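PDB 3G68: putative phosphosugar isomerase from Clostridium difficile, which probably isomerises a phosphorylated sugar, as a double-SIS-domain protein related to the isomerase part of glucosamine-6-phosphate synthase. Local coordinates for residues K192-W197 against I315-L320; I198-E203 against E294-L299; E232-P237 against E324-R329; D257-I262 against N284-G289. One frame throughout, in Å; residues are numbered along the deposited sequence.

Four contacts illustrate how a parallel sheet and its helices are locked together. Interaction 4 lies within the sheet, and interactions 1 and 2 share helix 187-200 beside it, their centres about 10 Å apart. Interactions 1 and 2 meet where Trp-197 NE1 probably donates to Lys-297 O at 2.9 Å. Interaction 2 passes into interaction 4 through a probable hydrogen bond from Leu-299 N to Ala-287 O, also 2.9 Å, while Phe-261 CE1 lies 3.8 Å from Trp-197 CH2. Interaction 3 touches 2 through Ile-325 and Ile-198, but its nearest atoms stay about 7 Å from interaction 4. An ethanediol, probably from the crystallisation liquor, binds beside interaction 1.

Interaction 1: residues K192-W197 against I315-L320; sequences KLSKQW and IVPIQL. With EDO (1,2-ethanediol), chain E.
Ser-194 and Trp-197 converge on the ring of Pro-317 where helices 192-197 and 316-320 pass at a crossing angle of -52°, with axes 9.0 Å apart. The serine hydroxyl sits close against the proline: its OG is anti to the carbonyl carbon (chi1 -62°), which brings it to 3.3 Å from Pro-317 CB. Pro-317 CD is almost as near to that OG, at 3.4 Å. The small serine side chain is consistent with the close approach of the backbones, 4.9 Å between the CA atoms of Ser-194 and Pro-317. The hydroxyl is hydrogen-bonded within its own helix, to Val-190 O. The Trp-197 and Pro-317 side chains cross at about a right angle, and the indole offers CZ3 to Pro-317 CB at 3.7 Å in an oblique approach. One turn further along, Leu-320 CD2 packs against Lys-195, lying 3.9 Å from its CB. Away from the interface, Lys-192 stretches out to an ethanediol that is also held by Thr-3 and Asp-6 of the second subunit. Leu-299 of strand 299-300 packs against Ser-194, Trp-197 and Pro-317, while Ile-318 packs on Ala-226 and Leu-230 of helix 220-234.

Interaction 2: residues I198-E203 against E294-L299; sequences IERNKE and ENDKNL
Arg-200 and Asn-201, where the chain leaves helix 187-200, face a type I beta turn running from Asn-295 to Asn-298, whose ends are joined by a bond from Asn-298 N to Asn-295 O. An Asx turn is built into the same loop: Asn-295 OD1 receives the backbone N of Lys-297 on a lone pair, at 2.8 Å. The carbonyl oxygen of Asp-296 is thereby presented to the helix end, and two side chains grip it. Arg-200 NE donates to Asp-296 O at 3.0 Å with a nearly straight N-H (163°), arriving in the carbonyl plane on a lone pair. Asn-201 ND2 reaches the same oxygen at 2.9 Å, tilted 32° from that plane; the amide also turns back to the preceding helix, bonding Trp-197 O. The arginine chain bends at chi3 (64°), which sets NE toward the turn, and NH2 adds a weak bond to Asn-298 O. The Asp-296 carboxylate takes no direct part in this grip. Its OD1 lies 4.3 Å from Arg-200 NE, well out of the guanidinium plane, so any attraction is probably of charge alone. The loop joins strands 284-289 and 299-300 of the second parallel sheet, so the contact ties a sheet-edge connection to the helix end. The oxygen of the same amide, Asn-201 OD1, rests 3.5 Å from Lys-297 CA.

Interaction 3: residues E232-P237 against E324-R329; sequences ETMRIP and EIPTLR
Arg-329 NH2 donates to Met-234 O at 2.9 Å, a nearly straight bond (162°) that meets the carbonyl 18° from its plane. It joins the loop after helix 316-324 to the last turn of helix 220-234. The guanidinium lies across the end of Met-234, a selenomethionine, whose chain folds at chi2 and chi3 so that CE hangs over one face, 3.4 Å above the plane and over its centre. The two side chains cross at about a right angle. At the edge, Ile-236 CG2 comes to 3.3 Å from Arg-329 NH2. A water sits in the plane as well: it accepts from Arg-329 NE and donates to Thr-233 O at 2.9 Å, bridging the two segments. The selenium of Met-234 packs against Ile-325 CG2 at 3.8 Å. Next to it Pro-326 presents its ring to the helix end, CG lying 3.7 Å from Thr-233 CB. NH1 of Arg-329 turns elsewhere, to Val-206 O at the end of helix 202-206 and Ser-208 O just after it. The orientation of this cation is fixed by Met-234 O and a water in its plane, by two further carbonyls at NH1, and by the CE methyl over one face. The acceptors named are backbone carbonyls and a water, whose dipoles probably stabilise the positive charge while the arginine links three parts of the chain.

Interaction 4: residues D257-I262 against N284-G289; sequences DSTIFI and NVFAIG
Ile-260, Phe-286 and Ile-262 carry the parallel ladder between the two strands of a beta-alpha-beta unit, strand 258-264, helix 271-279 and strand 284-289, in the second five-stranded parallel sheet of this double-SIS protein. The 258-262 and 284-289 segments run 14° apart. Ile-260 N donates to Asn-284 O and its O accepts from Phe-286 N, both at 2.9 Å; the pattern repeats with Ile-262 N to Phe-286 O and Ile-288 N to Ile-262 O. This is the parallel register, in which a residue of one strand bonds to the two residues flanking its neighbour. On the face bearing Phe-261 and Phe-286, the two rings lie side by side and point the same way, with planes 24° apart. They are slid so far that they barely overlap (centroids 5.3 Å apart), and Phe-261 CD1 instead leans on Phe-286 CB at 3.7 Å. Thr-259 CG2 meets the edge of the Phe-286 ring at CE2. Leu-205 packs on Phe-261 and Lys-204 on Phe-286, with Trp-197 and Ile-318 of interaction 1 also against Phe-261. On the other face, Ile-262 CD1 approaches Val-285 CG1 at 4.2 Å, under helix 271-279 with its Ile-275. Ahead of the ladder, Asn-284 ND2 bonds Ser-258 O at 3.3 Å, its nitrogen standing 55° out of the carbonyl plane.

Interaction 1: residues K192-W197 against I315-L320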
loop_
_atom_site.group_PDB
_atom_site.type_symbol
_atom_site.label_atom_id
_atom_site.label_comp_id
_atom_site.label_asym_id
_atom_site.label_seq_id
_atom_site.Cartn_x
_atom_site.Cartn_y
_atom_site.Cartn_z
ATOM N N LYS B 192 11.420 9.360 -36.277
ATOM C CA LYS B 192 10.371 8.375 -36.512
ATOM C C LYS B 192 9.252 8.925 -37.395
ATOM O O LYS B 192 8.839 8.267 -38.334
ATOM C CB LYS B 192 9.790 7.917 -35.189
ATOM C CG LYS B 192 10.720 7.012 -34.376
ATOM C CD LYS B 192 10.084 6.821 -32.976
ATOM C CE LYS B 192 10.839 5.864 -32.101
ATOM N NZ LYS B 192 10.203 5.779 -30.744
ATOM N N LEU B 193 8.776 10.131 -37.104
ATOM C CA LEU B 193 7.715 10.728 -37.935
ATOM C C LEU B 193 8.242 11.035 -39.349
ATOM O O LEU B 193 7.547 10.820 -40.344
ATOM C CB LEU B 193 7.173 11.967 -37.278
ATOM C CG LEU B 193 6.367 11.747 -35.993
ATOM C CD1 LEU B 193 6.242 13.064 -35.257
ATOM C CD2 LEU B 193 5.001 11.148 -36.369
ATOM N N SER B 194 9.483 11.503 -39.425
ATOM C CA SER B 194 10.129 11.729 -40.732
ATOM C C SER B 194 10.143 10.474 -41.607
ATOM O O SER B 194 9.801 10.528 -42.791
ATOM C CB SER B 194 11.536 12.261 -40.538
ATOM O OG SER B 194 11.519 13.508 -39.863
ATOM N N LYS B 195 10.523 9.333 -41.015
ATOM C CA LYS B 195 10.594 8.074 -41.724
ATOM C C LYS B 195 9.234 7.660 -42.317
ATOM O O LYS B 195 9.180 7.173 -43.441
ATOM C CB LYS B 195 11.164 6.998 -40.782
ATOM C CG LYS B 195 11.453 5.671 -41.425
ATOM C CD LYS B 195 12.242 4.779 -40.461
ATOM C CE LYS B 195 12.579 3.441 -41.103
ATOM N NZ LYS B 195 13.118 2.429 -40.119
ATOM N N GLN B 196 8.146 7.898 -41.581
ATOM C CA GLN B 196 6.797 7.592 -42.038
ATOM C C GLN B 196 6.392 8.523 -43.198
ATOM O O GLN B 196 5.843 8.083 -44.197
ATOM C CB GLN B 196 5.802 7.745 -40.877
ATOM C CG GLN B 196 5.982 6.747 -39.740
ATOM C CD GLN B 196 5.126 7.089 -38.508
ATOM O OE1 GLN B 196 4.028 7.666 -38.622
ATOM N NE2 GLN B 196 5.630 6.735 -37.325
ATOM N N TRP B 197 6.686 9.799 -43.053
ATOM C CA TRP B 197 6.418 10.797 -44.111
ATOM C C TRP B 197 7.168 10.491 -45.431
ATOM O O TRP B 197 6.574 10.611 -46.515
ATOM C CB TRP B 197 6.701 12.196 -43.561
ATOM C CG TRP B 197 6.852 13.340 -44.524
ATOM C CD1 TRP B 197 5.850 14.088 -45.117
ATOM C CD2 TRP B 197 8.077 13.947 -44.897
ATOM N NE1 TRP B 197 6.401 15.094 -45.877
ATOM C CE2 TRP B 197 7.765 15.036 -45.754
ATOM C CE3 TRP B 197 9.427 13.648 -44.640
ATOM C CZ2 TRP B 197 8.751 15.841 -46.316
ATOM C CZ3 TRP B 197 10.403 14.442 -45.206
ATOM C CH2 TRP B 197 10.058 15.524 -46.049
ATOM N N ILE B 315 15.715 20.120 -39.566
ATOM C CA ILE B 315 16.143 19.506 -40.812
ATOM C C ILE B 315 16.365 17.991 -40.746
ATOM O O ILE B 315 16.762 17.386 -41.741
ATOM C CB ILE B 315 17.340 20.235 -41.480
ATOM C CG1 ILE B 315 18.623 20.143 -40.680
ATOM C CG2 ILE B 315 17.012 21.700 -41.742
ATOM C CD1 ILE B 315 19.831 20.622 -41.517
ATOM N N VAL B 316 16.080 17.376 -39.594
ATOM C CA VAL B 316 16.140 15.894 -39.470
ATOM C C VAL B 316 15.457 15.194 -40.663
ATOM O O VAL B 316 16.058 14.295 -41.257
ATOM C CB VAL B 316 15.583 15.402 -38.100
ATOM C CG1 VAL B 316 15.383 13.883 -38.055
ATOM C CG2 VAL B 316 16.523 15.798 -37.018
ATOM N N PRO B 317 14.206 15.580 -41.005
ATOM C CA PRO B 317 13.538 14.960 -42.167
ATOM C C PRO B 317 14.283 15.045 -43.481
ATOM O O PRO B 317 14.268 14.094 -44.257
ATOM C CB PRO B 317 12.197 15.699 -42.250
ATOM C CG PRO B 317 12.288 16.791 -41.270
ATOM C CD PRO B 317 13.265 16.445 -40.267
ATOM N N ILE B 318 14.946 16.176 -43.719
ATOM C CA ILE B 318 15.651 16.393 -44.961
ATOM C C ILE B 318 16.920 15.538 -44.958
ATOM O O ILE B 318 17.217 14.900 -45.957
ATOM C CB ILE B 318 16.014 17.892 -45.217
ATOM C CG1 ILE B 318 14.760 18.767 -45.219
ATOM C CG2 ILE B 318 16.704 18.013 -46.568
ATOM C CD1 ILE B 318 13.788 18.373 -46.259
ATOM N N GLN B 319 17.660 15.520 -43.851
ATOM C CA GLN B 319 18.817 14.621 -43.746
ATOM C C GLN B 319 18.418 13.185 -43.889
ATOM O O GLN B 319 19.178 12.396 -44.459
ATOM C CB GLN B 319 19.536 14.816 -42.412
ATOM C CG GLN B 319 20.224 16.153 -42.289
ATOM C CD GLN B 319 20.475 16.522 -40.858
ATOM O OE1 GLN B 319 19.688 16.173 -39.961
ATOM N NE2 GLN B 319 21.580 17.236 -40.613
ATOM N N LEU B 320 17.243 12.794 -43.384
ATOM C CA LEU B 320 16.800 11.411 -43.542
ATOM C C LEU B 320 16.520 11.088 -44.996
ATOM O O LEU B 320 16.789 9.954 -45.451
ATOM C CB LEU B 320 15.645 11.020 -42.610
ATOM C CG LEU B 320 15.274 9.548 -42.603
ATOM C CD1 LEU B 320 16.498 8.633 -42.278
ATOM C CD2 LEU B 320 14.175 9.321 -41.583
HETATM C C1 EDO E . 12.107 3.419 -28.910
HETATM O O1 EDO E . 10.708 3.431 -29.230
HETATM C C2 EDO E . 12.344 4.520 -27.892
HETATM O O2 EDO E . 12.274 5.829 -28.467
#

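Interaction 2: residues I198-E203 against E294-L299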
loop_
_atom_site.group_PDB
_atom_site.type_symbol
_atom_site.label_atom_id
_atom_site.label_comp_id
_atom_site.label_asym_id
_atom_site.label_seq_id
_atom_site.Cartn_x
_atom_site.Cartn_y
_atom_site.Cartn_z
ATOM N N ILE B 198 8.439 10.099 -45.334
ATOM C CA ILE B 198 9.224 9.715 -46.502
ATOM C C ILE B 198 8.591 8.523 -47.233
ATOM O O ILE B 198 8.448 8.555 -48.453
ATOM C CB ILE B 198 10.674 9.395 -46.123
ATOM C CG1 ILE B 198 11.407 10.659 -45.700
ATOM C CG2 ILE B 198 11.413 8.780 -47.309
ATOM C CD1 ILE B 198 12.775 10.440 -44.983
ATOM N N GLU B 199 8.197 7.503 -46.460
ATOM C CA GLU B 199 7.585 6.299 -46.984
ATOM C C GLU B 199 6.276 6.636 -47.686
ATOM O O GLU B 199 6.006 6.143 -48.779
ATOM C CB GLU B 199 7.378 5.305 -45.828
ATOM C CG GLU B 199 6.797 3.969 -46.216
ATOM C CD GLU B 199 7.643 3.172 -47.174
ATOM O OE1 GLU B 199 8.891 3.216 -47.117
ATOM O OE2 GLU B 199 7.026 2.440 -47.975
ATOM N N ARG B 200 5.491 7.521 -47.080
ATOM C CA ARG B 200 4.228 7.954 -47.658
ATOM C C ARG B 200 4.411 8.742 -48.993
ATOM O O ARG B 200 3.554 8.712 -49.885
ATOM C CB ARG B 200 3.556 8.859 -46.615
ATOM C CG ARG B 200 2.162 9.244 -46.895
ATOM C CD ARG B 200 1.474 9.816 -45.647
ATOM N NE ARG B 200 2.029 11.066 -45.107
ATOM C CZ ARG B 200 2.622 11.245 -43.919
ATOM N NH1 ARG B 200 2.769 10.272 -43.033
ATOM N NH2 ARG B 200 3.054 12.458 -43.594
ATOM N N ASN B 201 5.497 9.497 -49.087
ATOM C CA ASN B 201 5.816 10.331 -50.267
ATOM C C ASN B 201 6.943 9.790 -51.120
ATOM O O ASN B 201 7.531 10.535 -51.920
ATOM C CB ASN B 201 6.180 11.732 -49.749
ATOM C CG ASN B 201 4.982 12.435 -49.178
ATOM O OD1 ASN B 201 4.068 12.785 -49.914
ATOM N ND2 ASN B 201 4.945 12.595 -47.861
ATOM N N LYS B 202 7.184 8.483 -51.014
ATOM C CA LYS B 202 8.325 7.815 -51.647
ATOM C C LYS B 202 8.433 8.054 -53.156
ATOM O O LYS B 202 9.524 8.361 -53.655
ATOM C CB LYS B 202 8.270 6.301 -51.400
ATOM C CG LYS B 202 9.551 5.586 -51.840
ATOM C CD LYS B 202 9.530 4.074 -51.595
ATOM C CE LYS B 202 9.716 3.719 -50.146
ATOM N NZ LYS B 202 9.743 2.224 -49.953
ATOM N N GLU B 203 7.316 7.889 -53.858
ATOM C CA GLU B 203 7.280 8.031 -55.324
ATOM C C GLU B 203 7.732 9.435 -55.770
ATOM O O GLU B 203 8.650 9.551 -56.584
ATOM C CB GLU B 203 5.894 7.718 -55.881
ATOM C CG GLU B 203 5.751 7.914 -57.433
ATOM C CD GLU B 203 4.405 7.556 -57.990
ATOM O OE1 GLU B 203 3.479 7.346 -57.181
ATOM O OE2 GLU B 203 4.243 7.502 -59.251
ATOM N N GLU B 294 -3.408 19.217 -43.022
ATOM C CA GLU B 294 -3.528 17.766 -43.244
ATOM C C GLU B 294 -3.442 17.472 -44.726
ATOM O O GLU B 294 -4.358 17.779 -45.498
ATOM C CB GLU B 294 -4.835 17.179 -42.697
ATOM N N ASN B 295 -2.298 16.933 -45.121
ATOM C CA ASN B 295 -2.059 16.504 -46.479
ATOM C C ASN B 295 -0.983 15.465 -46.354
ATOM O O ASN B 295 -0.129 15.585 -45.487
ATOM C CB ASN B 295 -1.630 17.686 -47.343
ATOM C CG ASN B 295 -1.506 17.328 -48.822
ATOM O OD1 ASN B 295 -0.694 16.492 -49.222
ATOM N ND2 ASN B 295 -2.286 18.008 -49.648
ATOM N N ASP B 296 -1.028 14.428 -47.177
ATOM C CA ASP B 296 0.001 13.399 -47.153
ATOM C C ASP B 296 1.408 13.951 -47.372
ATOM O O ASP B 296 2.390 13.409 -46.866
ATOM C CB ASP B 296 -0.258 12.341 -48.225
ATOM C CG ASP B 296 -1.319 11.341 -47.830
ATOM O OD1 ASP B 296 -1.927 11.468 -46.747
ATOM O OD2 ASP B 296 -1.515 10.399 -48.627
ATOM N N LYS B 297 1.491 15.016 -48.159
ATOM C CA LYS B 297 2.743 15.648 -48.470
ATOM C C LYS B 297 3.354 16.418 -47.308
ATOM O O LYS B 297 4.542 16.729 -47.364
ATOM C CB LYS B 297 2.582 16.593 -49.683
ATOM C CG LYS B 297 2.295 15.881 -50.982
ATOM C CD LYS B 297 2.185 16.831 -52.187
ATOM C CE LYS B 297 0.825 17.540 -52.227
ATOM N NZ LYS B 297 0.703 18.230 -53.527
ATOM N N ASN B 298 2.546 16.800 -46.317
ATOM C CA ASN B 298 3.022 17.586 -45.180
ATOM C C ASN B 298 3.478 16.733 -43.991
ATOM O O ASN B 298 2.983 15.618 -43.791
ATOM C CB ASN B 298 1.961 18.595 -44.743
ATOM C CG ASN B 298 1.650 19.608 -45.834
ATOM O OD1 ASN B 298 2.439 19.778 -46.763
ATOM N ND2 ASN B 298 0.509 20.298 -45.715
ATOM N N LEU B 299 4.467 17.249 -43.254
ATOM C CA LEU B 299 5.030 16.578 -42.087
ATOM C C LEU B 299 4.800 17.472 -40.876
ATOM O O LEU B 299 5.448 18.516 -40.728
ATOM C CB LEU B 299 6.525 16.321 -42.245
ATOM C CG LEU B 299 7.285 15.776 -41.012
ATOM C CD1 LEU B 299 6.656 14.455 -40.489
ATOM C CD2 LEU B 299 8.760 15.567 -41.345
#

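Interaction 3: residues E232-P237 against E324-R329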
loop_
_atom_site.group_PDB
_atom_site.type_symbol
_atom_site.label_atom_id
_atom_site.label_comp_id
_atom_site.label_asym_id
_atom_site.label_seq_id
_atom_site.Cartn_x
_atom_site.Cartn_y
_atom_site.Cartn_z
ATOM N N GLU B 232 24.387 17.052 -52.605
ATOM C CA GLU B 232 25.485 16.062 -52.580
ATOM C C GLU B 232 25.013 14.621 -52.720
ATOM O O GLU B 232 25.742 13.789 -53.243
ATOM C CB GLU B 232 26.268 16.210 -51.281
ATOM C CG GLU B 232 27.052 17.519 -51.175
ATOM C CD GLU B 232 27.715 17.740 -49.797
ATOM O OE1 GLU B 232 27.321 17.111 -48.789
ATOM O OE2 GLU B 232 28.629 18.585 -49.737
ATOM N N THR B 233 23.788 14.331 -52.294
ATOM C CA THR B 233 23.285 12.947 -52.263
ATOM C C THR B 233 22.275 12.625 -53.363
ATOM O O THR B 233 22.290 11.529 -53.935
ATOM C CB THR B 233 22.695 12.639 -50.870
ATOM O OG1 THR B 233 21.626 13.552 -50.550
ATOM C CG2 THR B 233 23.789 12.741 -49.806
HETATM N N MSE B 234 21.389 13.568 -53.646
HETATM C CA MSE B 234 20.399 13.401 -54.724
HETATM C C MSE B 234 21.016 13.732 -56.079
HETATM O O MSE B 234 20.493 13.332 -57.134
HETATM C CB MSE B 234 19.186 14.296 -54.483
HETATM C CG MSE B 234 18.476 14.055 -53.168
HETATM SE SE MSE B 234 17.440 12.415 -53.193
HETATM C CE MSE B 234 16.022 13.026 -54.389
ATOM N N ARG B 235 22.102 14.508 -56.065
ATOM C CA ARG B 235 22.875 14.856 -57.267
ATOM C C ARG B 235 22.081 15.492 -58.407
ATOM O O ARG B 235 22.159 15.087 -59.576
ATOM C CB ARG B 235 23.657 13.640 -57.706
ATOM C CG ARG B 235 24.603 13.326 -56.591
ATOM C CD ARG B 235 25.352 12.139 -56.738
ATOM N NE ARG B 235 26.052 11.937 -55.485
ATOM C CZ ARG B 235 26.806 10.883 -55.205
ATOM N NH1 ARG B 235 27.000 9.920 -56.099
ATOM N NH2 ARG B 235 27.372 10.814 -54.007
ATOM N N ILE B 236 21.331 16.503 -58.003
ATOM C CA ILE B 236 20.486 17.303 -58.870
ATOM C C ILE B 236 20.601 18.726 -58.354
ATOM O O ILE B 236 21.156 18.947 -57.265
ATOM C CB ILE B 236 18.987 16.831 -58.812
ATOM C CG1 ILE B 236 18.439 16.916 -57.384
ATOM C CG2 ILE B 236 18.838 15.425 -59.428
ATOM C CD1 ILE B 236 16.976 16.482 -57.247
ATOM N N PRO B 237 20.061 19.692 -59.099
ATOM C CA PRO B 237 20.091 21.044 -58.557
ATOM C C PRO B 237 19.280 21.212 -57.294
ATOM O O PRO B 237 18.088 20.821 -57.248
ATOM C CB PRO B 237 19.510 21.897 -59.689
ATOM C CG PRO B 237 19.814 21.111 -60.912
ATOM C CD PRO B 237 19.532 19.699 -60.475
ATOM N N GLU B 324 18.024 7.950 -47.175
ATOM C CA GLU B 324 17.130 6.921 -47.733
ATOM C C GLU B 324 16.785 6.913 -49.230
ATOM O O GLU B 324 16.696 5.852 -49.865
ATOM C CB GLU B 324 15.800 6.953 -47.009
ATOM C CG GLU B 324 15.892 6.584 -45.540
ATOM C CD GLU B 324 14.490 6.370 -44.911
ATOM O OE1 GLU B 324 13.487 6.755 -45.546
ATOM O OE2 GLU B 324 14.390 5.823 -43.781
ATOM N N ILE B 325 16.522 8.091 -49.767
ATOM C CA ILE B 325 16.053 8.196 -51.161
ATOM C C ILE B 325 17.167 7.954 -52.180
ATOM O O ILE B 325 16.901 7.304 -53.181
ATOM C CB ILE B 325 15.241 9.500 -51.383
ATOM C CG1 ILE B 325 14.030 9.512 -50.421
ATOM C CG2 ILE B 325 14.793 9.656 -52.844
ATOM C CD1 ILE B 325 12.910 8.423 -50.690
ATOM N N PRO B 326 18.394 8.493 -51.973
ATOM C CA PRO B 326 19.442 8.189 -52.937
ATOM C C PRO B 326 19.689 6.690 -53.166
ATOM O O PRO B 326 20.028 6.315 -54.283
ATOM C CB PRO B 326 20.688 8.841 -52.348
ATOM C CG PRO B 326 20.171 9.994 -51.631
ATOM C CD PRO B 326 18.863 9.475 -51.002
ATOM N N THR B 327 19.476 5.858 -52.146
ATOM C CA THR B 327 19.630 4.399 -52.304
ATOM C C THR B 327 18.633 3.843 -53.337
ATOM O O THR B 327 18.871 2.783 -53.905
ATOM C CB THR B 327 19.504 3.635 -50.946
ATOM O OG1 THR B 327 18.157 3.729 -50.461
ATOM C CG2 THR B 327 20.419 4.236 -49.915
ATOM N N LEU B 328 17.515 4.548 -53.571
ATOM C CA LEU B 328 16.547 4.158 -54.605
ATOM C C LEU B 328 16.832 4.821 -55.965
ATOM O O LEU B 328 16.077 4.615 -56.906
ATOM C CB LEU B 328 15.133 4.511 -54.138
ATOM C CG LEU B 328 14.689 4.079 -52.743
ATOM C CD1 LEU B 328 13.253 4.517 -52.518
ATOM C CD2 LEU B 328 14.825 2.580 -52.562
ATOM N N ARG B 329 17.930 5.570 -56.077
ATOM C CA ARG B 329 18.337 6.309 -57.268
ATOM C C ARG B 329 19.788 6.005 -57.655
ATOM O O ARG B 329 20.481 6.841 -58.241
ATOM C CB ARG B 329 18.185 7.835 -57.028
ATOM C CG ARG B 329 16.785 8.310 -56.734
ATOM C CD ARG B 329 16.784 9.654 -55.974
ATOM N NE ARG B 329 17.539 10.749 -56.618
ATOM C CZ ARG B 329 17.032 11.645 -57.463
ATOM N NH1 ARG B 329 15.760 11.631 -57.802
ATOM N NH2 ARG B 329 17.812 12.605 -57.963
HETATM O O HOH W 1 20.520 10.135 -55.804
#

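Interaction 4: residues D257-I262 against N284-G289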
loop_
_atom_site.group_PDB
_atom_site.type_symbol
_atom_site.label_atom_id
_atom_site.label_comp_id
_atom_site.label_asym_id
_atom_site.label_seq_id
_atom_site.Cartn_x
_atom_site.Cartn_y
_atom_site.Cartn_z
ATOM N N ASP B 257 7.782 20.530 -62.823
ATOM C CA ASP B 257 8.846 19.589 -62.440
ATOM C C ASP B 257 9.652 20.032 -61.194
ATOM O O ASP B 257 10.610 19.331 -60.810
ATOM C CB ASP B 257 9.832 19.377 -63.604
ATOM C CG ASP B 257 9.312 18.442 -64.703
ATOM O OD1 ASP B 257 8.355 17.645 -64.500
ATOM O OD2 ASP B 257 9.936 18.493 -65.781
ATOM N N SER B 258 9.308 21.177 -60.582
ATOM C CA SER B 258 9.991 21.669 -59.391
ATOM C C SER B 258 9.453 20.976 -58.128
ATOM O O SER B 258 8.217 20.756 -57.996
ATOM C CB SER B 258 9.730 23.179 -59.182
ATOM O OG SER B 258 10.155 23.958 -60.292
ATOM N N THR B 259 10.372 20.661 -57.223
ATOM C CA THR B 259 10.075 20.171 -55.886
ATOM C C THR B 259 10.445 21.285 -54.916
ATOM O O THR B 259 11.558 21.868 -55.010
ATOM C CB THR B 259 10.834 18.907 -55.564
ATOM O OG1 THR B 259 10.425 17.864 -56.468
ATOM C CG2 THR B 259 10.547 18.463 -54.101
ATOM N N ILE B 260 9.550 21.546 -53.964
ATOM C CA ILE B 260 9.770 22.592 -52.942
ATOM C C ILE B 260 9.438 22.070 -51.558
ATOM O O ILE B 260 8.386 21.461 -51.334
ATOM C CB ILE B 260 8.956 23.917 -53.134
ATOM C CG1 ILE B 260 9.060 24.452 -54.555
ATOM C CG2 ILE B 260 9.462 24.998 -52.166
ATOM C CD1 ILE B 260 8.167 23.763 -55.497
ATOM N N PHE B 261 10.386 22.289 -50.634
ATOM C CA PHE B 261 10.241 21.951 -49.220
ATOM C C PHE B 261 10.119 23.284 -48.499
ATOM O O PHE B 261 10.986 24.162 -48.686
ATOM C CB PHE B 261 11.431 21.189 -48.672
ATOM C CG PHE B 261 11.535 19.826 -49.207
ATOM C CD1 PHE B 261 10.735 18.813 -48.685
ATOM C CD2 PHE B 261 12.381 19.538 -50.260
ATOM C CE1 PHE B 261 10.785 17.535 -49.182
ATOM C CE2 PHE B 261 12.461 18.228 -50.767
ATOM C CZ PHE B 261 11.662 17.227 -50.224
ATOM N N ILE B 262 9.034 23.450 -47.740
ATOM C CA ILE B 262 8.819 24.655 -46.932
ATOM C C ILE B 262 8.997 24.277 -45.454
ATOM O O ILE B 262 8.274 23.436 -44.921
ATOM C CB ILE B 262 7.448 25.316 -47.200
ATOM C CG1 ILE B 262 7.376 25.727 -48.700
ATOM C CG2 ILE B 262 7.274 26.561 -46.308
ATOM C CD1 ILE B 262 6.149 26.554 -49.126
ATOM N N ASN B 284 4.477 19.124 -56.286
ATOM C CA ASN B 284 5.568 18.708 -55.413
ATOM C C ASN B 284 5.946 19.703 -54.334
ATOM O O ASN B 284 7.140 19.999 -54.150
ATOM C CB ASN B 284 6.787 18.386 -56.303
ATOM C CG ASN B 284 6.422 17.481 -57.444
ATOM O OD1 ASN B 284 5.798 16.440 -57.240
ATOM N ND2 ASN B 284 6.759 17.892 -58.663
ATOM N N VAL B 285 4.940 20.223 -53.614
ATOM C CA VAL B 285 5.168 21.139 -52.491
ATOM C C VAL B 285 4.963 20.342 -51.166
ATOM O O VAL B 285 3.911 19.727 -50.938
ATOM C CB VAL B 285 4.296 22.411 -52.527
ATOM C CG1 VAL B 285 4.695 23.298 -51.317
ATOM C CG2 VAL B 285 4.496 23.192 -53.856
ATOM N N PHE B 286 5.974 20.339 -50.311
ATOM C CA PHE B 286 5.955 19.586 -49.030
ATOM C C PHE B 286 6.231 20.577 -47.911
ATOM O O PHE B 286 7.287 21.183 -47.893
ATOM C CB PHE B 286 7.046 18.494 -49.012
ATOM C CG PHE B 286 6.975 17.536 -50.170
ATOM C CD1 PHE B 286 6.239 16.352 -50.076
ATOM C CD2 PHE B 286 7.655 17.796 -51.342
ATOM C CE1 PHE B 286 6.160 15.490 -51.133
ATOM C CE2 PHE B 286 7.574 16.908 -52.420
ATOM C CZ PHE B 286 6.832 15.770 -52.310
ATOM N N ALA B 287 5.273 20.755 -46.993
ATOM C CA ALA B 287 5.454 21.671 -45.857
ATOM C C ALA B 287 5.763 20.894 -44.594
ATOM O O ALA B 287 5.157 19.885 -44.327
ATOM C CB ALA B 287 4.225 22.544 -45.667
ATOM N N ILE B 288 6.733 21.382 -43.838
ATOM C CA ILE B 288 7.196 20.742 -42.616
ATOM C C ILE B 288 7.074 21.750 -41.458
ATOM O O ILE B 288 7.621 22.856 -41.530
ATOM C CB ILE B 288 8.688 20.308 -42.753
ATOM C CG1 ILE B 288 8.861 19.303 -43.911
ATOM C CG2 ILE B 288 9.181 19.795 -41.430
ATOM C CD1 ILE B 288 10.309 18.940 -44.275
ATOM N N GLY B 289 6.369 21.348 -40.395
ATOM C CA GLY B 289 6.233 22.188 -39.227
ATOM C C GLY B 289 5.238 21.754 -38.181
ATOM O O GLY B 289 4.582 20.710 -38.305
#